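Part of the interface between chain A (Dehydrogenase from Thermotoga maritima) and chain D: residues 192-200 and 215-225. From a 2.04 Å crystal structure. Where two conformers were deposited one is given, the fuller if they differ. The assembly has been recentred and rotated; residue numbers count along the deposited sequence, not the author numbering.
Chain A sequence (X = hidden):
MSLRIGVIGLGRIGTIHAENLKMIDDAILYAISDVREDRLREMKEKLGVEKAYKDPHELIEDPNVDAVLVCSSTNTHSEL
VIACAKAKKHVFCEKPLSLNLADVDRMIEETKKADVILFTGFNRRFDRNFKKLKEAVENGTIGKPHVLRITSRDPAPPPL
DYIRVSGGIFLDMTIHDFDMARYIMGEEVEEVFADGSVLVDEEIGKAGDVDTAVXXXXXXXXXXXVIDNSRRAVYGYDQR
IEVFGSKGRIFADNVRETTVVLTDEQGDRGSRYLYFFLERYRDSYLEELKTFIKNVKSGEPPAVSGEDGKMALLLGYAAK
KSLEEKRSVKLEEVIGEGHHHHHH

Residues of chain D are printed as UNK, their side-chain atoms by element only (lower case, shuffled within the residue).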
# COMPACT_ATOMS: atom_id res chain seq x y z
N VAL A 192 18.60 -22.06 20.04
CA VAL A 192 18.82 -20.74 19.53
C VAL A 192 20.21 -20.64 18.89
O VAL A 192 21.17 -21.25 19.37
CB VAL A 192 18.73 -19.73 20.69
CG1 VAL A 192 19.29 -18.41 20.34
CG2 VAL A 192 17.28 -19.60 21.18
N PHE A 193 20.33 -19.89 17.80
CA PHE A 193 21.63 -19.49 17.27
C PHE A 193 21.66 -17.98 17.07
O PHE A 193 20.70 -17.41 16.53
CB PHE A 193 21.88 -20.13 15.91
CG PHE A 193 23.10 -19.58 15.22
CD1 PHE A 193 24.33 -20.09 15.50
CD2 PHE A 193 23.00 -18.50 14.35
CE1 PHE A 193 25.45 -19.59 14.92
CE2 PHE A 193 24.12 -17.97 13.73
CZ PHE A 193 25.37 -18.51 14.03
N ALA A 194 22.74 -17.33 17.46
CA ALA A 194 22.78 -15.89 17.38
C ALA A 194 24.09 -15.43 16.79
O ALA A 194 25.13 -16.04 17.03
CB ALA A 194 22.56 -15.26 18.80
N ASP A 195 24.05 -14.37 15.97
CA ASP A 195 25.29 -13.65 15.64
C ASP A 195 25.05 -12.15 15.78
O ASP A 195 23.90 -11.71 15.83
CB ASP A 195 25.83 -14.03 14.24
CG ASP A 195 27.35 -13.78 14.10
OD1 ASP A 195 28.00 -13.10 14.96
OD2 ASP A 195 27.90 -14.19 13.09
N GLY A 196 26.11 -11.35 15.84
CA GLY A 196 25.93 -9.91 16.05
C GLY A 196 27.22 -9.26 15.57
O GLY A 196 28.24 -9.93 15.55
N SER A 197 27.15 -7.98 15.19
CA SER A 197 28.29 -7.19 14.71
C SER A 197 28.22 -5.78 15.24
O SER A 197 27.20 -5.36 15.81
CB SER A 197 28.27 -7.12 13.18
OG SER A 197 28.44 -8.39 12.57
N VAL A 198 29.31 -5.03 15.09
CA VAL A 198 29.32 -3.65 15.51
C VAL A 198 29.37 -2.78 14.25
O VAL A 198 30.41 -2.67 13.58
CB VAL A 198 30.51 -3.33 16.41
CG1 VAL A 198 31.78 -3.35 15.60
CG2 VAL A 198 30.32 -1.95 17.07
N LEU A 199 28.21 -2.21 13.89
CA LEU A 199 28.10 -1.50 12.61
C LEU A 199 27.61 -0.06 12.78
O LEU A 199 27.63 0.70 11.83
CB LEU A 199 27.20 -2.28 11.65
CG LEU A 199 27.56 -3.75 11.40
CD1 LEU A 199 26.46 -4.47 10.61
CD2 LEU A 199 28.85 -3.88 10.65
N VAL A 200 27.17 0.30 13.99
CA VAL A 200 26.65 1.64 14.28
C VAL A 200 27.65 2.50 15.06
O VAL A 200 28.00 3.59 14.60
CB VAL A 200 25.35 1.58 15.10
CG1 VAL A 200 24.78 2.98 15.32
CG2 VAL A 200 24.32 0.61 14.46
N UNK D 215 18.67 -19.74 6.65
CA UNK D 215 20.12 -19.65 6.59
C UNK D 215 20.62 -18.26 7.03
O UNK D 215 20.14 -17.23 6.51
c UNK D 215 22.16 -19.92 5.16
c UNK D 215 20.18 -21.33 4.67
c UNK D 215 20.66 -19.94 5.17
N UNK D 216 21.60 -18.21 7.94
CA UNK D 216 22.25 -16.95 8.28
C UNK D 216 23.56 -16.80 7.53
O UNK D 216 24.32 -17.78 7.42
c UNK D 216 21.32 -17.05 10.60
c UNK D 216 23.23 -15.48 10.12
c UNK D 216 22.57 -16.84 9.80
N UNK D 217 23.85 -15.58 7.07
CA UNK D 217 25.08 -15.26 6.32
C UNK D 217 25.85 -14.19 7.07
O UNK D 217 25.27 -13.23 7.59
c UNK D 217 23.75 -15.56 4.10
c UNK D 217 24.74 -14.71 4.91
c UNK D 217 23.42 -14.88 2.74
c UNK D 217 24.33 -16.92 3.82
N UNK D 218 27.15 -14.37 7.16
CA UNK D 218 27.99 -13.36 7.76
C UNK D 218 28.87 -12.93 6.63
O UNK D 218 29.61 -13.75 6.06
c UNK D 218 30.06 -13.03 9.23
n UNK D 218 29.94 -12.81 11.70
c UNK D 218 28.82 -13.90 8.94
c UNK D 218 30.69 -13.40 10.59
c UNK D 218 30.06 -11.56 12.11
n UNK D 218 30.92 -10.76 11.51
n UNK D 218 29.35 -11.11 13.14
N UNK D 219 28.81 -11.64 6.30
CA UNK D 219 29.59 -11.10 5.19
C UNK D 219 30.93 -10.52 5.67
O UNK D 219 31.11 -10.19 6.85
c UNK D 219 26.43 -11.16 1.75
c UNK D 219 26.34 -10.49 4.46
c UNK D 219 25.20 -11.22 2.43
c UNK D 219 25.14 -10.89 3.79
c UNK D 219 28.81 -9.98 4.48
c UNK D 219 27.55 -10.44 3.78
c UNK D 219 27.57 -10.77 2.43
N UNK D 220 31.81 -10.27 4.72
CA UNK D 220 33.15 -9.84 5.03
C UNK D 220 33.14 -8.55 5.85
O UNK D 220 33.94 -8.39 6.77
c UNK D 220 36.17 -9.33 2.69
c UNK D 220 33.94 -9.66 3.75
c UNK D 220 37.49 -8.60 2.88
c UNK D 220 35.41 -9.36 3.99
n UNK D 220 38.00 -8.14 1.53
N UNK D 221 32.22 -7.63 5.52
CA UNK D 221 32.12 -6.33 6.19
C UNK D 221 31.62 -6.47 7.62
O UNK D 221 31.71 -5.51 8.36
c UNK D 221 31.16 -5.39 5.45
o UNK D 221 29.83 -5.96 5.43
N UNK D 222 31.07 -7.62 8.00
CA UNK D 222 30.35 -7.72 9.29
C UNK D 222 28.81 -7.58 9.13
O UNK D 222 28.03 -7.80 10.08
N UNK D 223 28.37 -7.20 7.94
CA UNK D 223 26.93 -7.18 7.69
C UNK D 223 26.41 -8.62 7.84
O UNK D 223 27.17 -9.59 7.60
c UNK D 223 26.61 -6.59 6.25
N UNK D 224 25.15 -8.75 8.23
CA UNK D 224 24.49 -10.04 8.39
C UNK D 224 23.31 -10.22 7.43
O UNK D 224 22.69 -9.24 6.96
c UNK D 224 25.15 -10.07 10.90
c UNK D 224 24.01 -10.19 9.86
c UNK D 224 24.67 -10.00 12.31
c UNK D 224 26.18 -11.23 10.74
N UNK D 225 23.02 -11.47 7.10
CA UNK D 225 21.94 -11.81 6.17
C UNK D 225 21.14 -12.98 6.73
O UNK D 225 21.68 -13.84 7.43
O HOH W 1 31.74 -8.46 12.74

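Position 215 carries three carbons, one bearing the other two, and lies out of reach of chain A: Val215(D). Position 216 repeats that pattern but points toward chain A, where one of its methyls comes near a phenylalanine ring. It is Val216(D), with CG2 4.3 Å from CE2 of Phe193(A), an apolar pair at the buried end of the contact. Position 217 has four carbons forked at the second and points away, as alternation along a strand demands; it is Leu217(D).

Position 218 points toward chain A again, with three carbons, a nitrogen, then a carbon carrying two more nitrogens. That guanidinium names Arg218(D). Its NE donates to OD2 of Asp195(A) at 2.8 Å and its NH2 to OD1 of Asp195(A) at 3.0 Å, a two-pronged salt bridge met at the edge of the group, near its plane. OD1 of Asp195(A) also accepts from the backbone N of Gly196(A) at 2.7 Å, which helps hold the carboxylate in place. NH2 of Arg218(D) makes a further, weak hydrogen bond to OG of Ser197(A) at 2.9 Å, and NH1 donates to a water 2.7 Å away.

Position 219, one carbon and a six-carbon ring, is Phe219(D), out of reach. Position 220, four carbons in a row ending in nitrogen, is the exposed Lys220(D), also without contact. Position 221 has one carbon and one oxygen: Ser221(D), pointing sideways, its OG accepting from the backbone N of position 223 at 3.2 Å.

Position 222 has no side chain, so it is Gly222(D), which closes a type I turn begun at Phe219(D). Phi is 97°, and a CB would jam against the preceding carbonyl and sit only 3.4 Å from CD2 of Leu199(A). Its own O accepts from OG of Ser197(A) at 2.6 Å.

Position 223, a single carbon pointing away, is Ala223(D); its CA lies 4.0 Å from CD1 of Leu199(A). Position 224, four carbons forked at the second, points toward chain A and is Leu224(D), with CD1 3.9 Å from CA of Gly196(A). Position 225, bare again, is Gly225(D), where a CB would crowd the Phe219(D) ring.

The contact works by alternation: Phe193(A), Asp195(A) and Ser197(A) face Val216(D), Arg218(D) and the turn. A charged pair anchors the middle, apolar groups lie around it, and Ser197(A) links the arginine to the turn by accepting from one and donating to the other.

Chain D, residues 215-225: VVLRFKSGALG
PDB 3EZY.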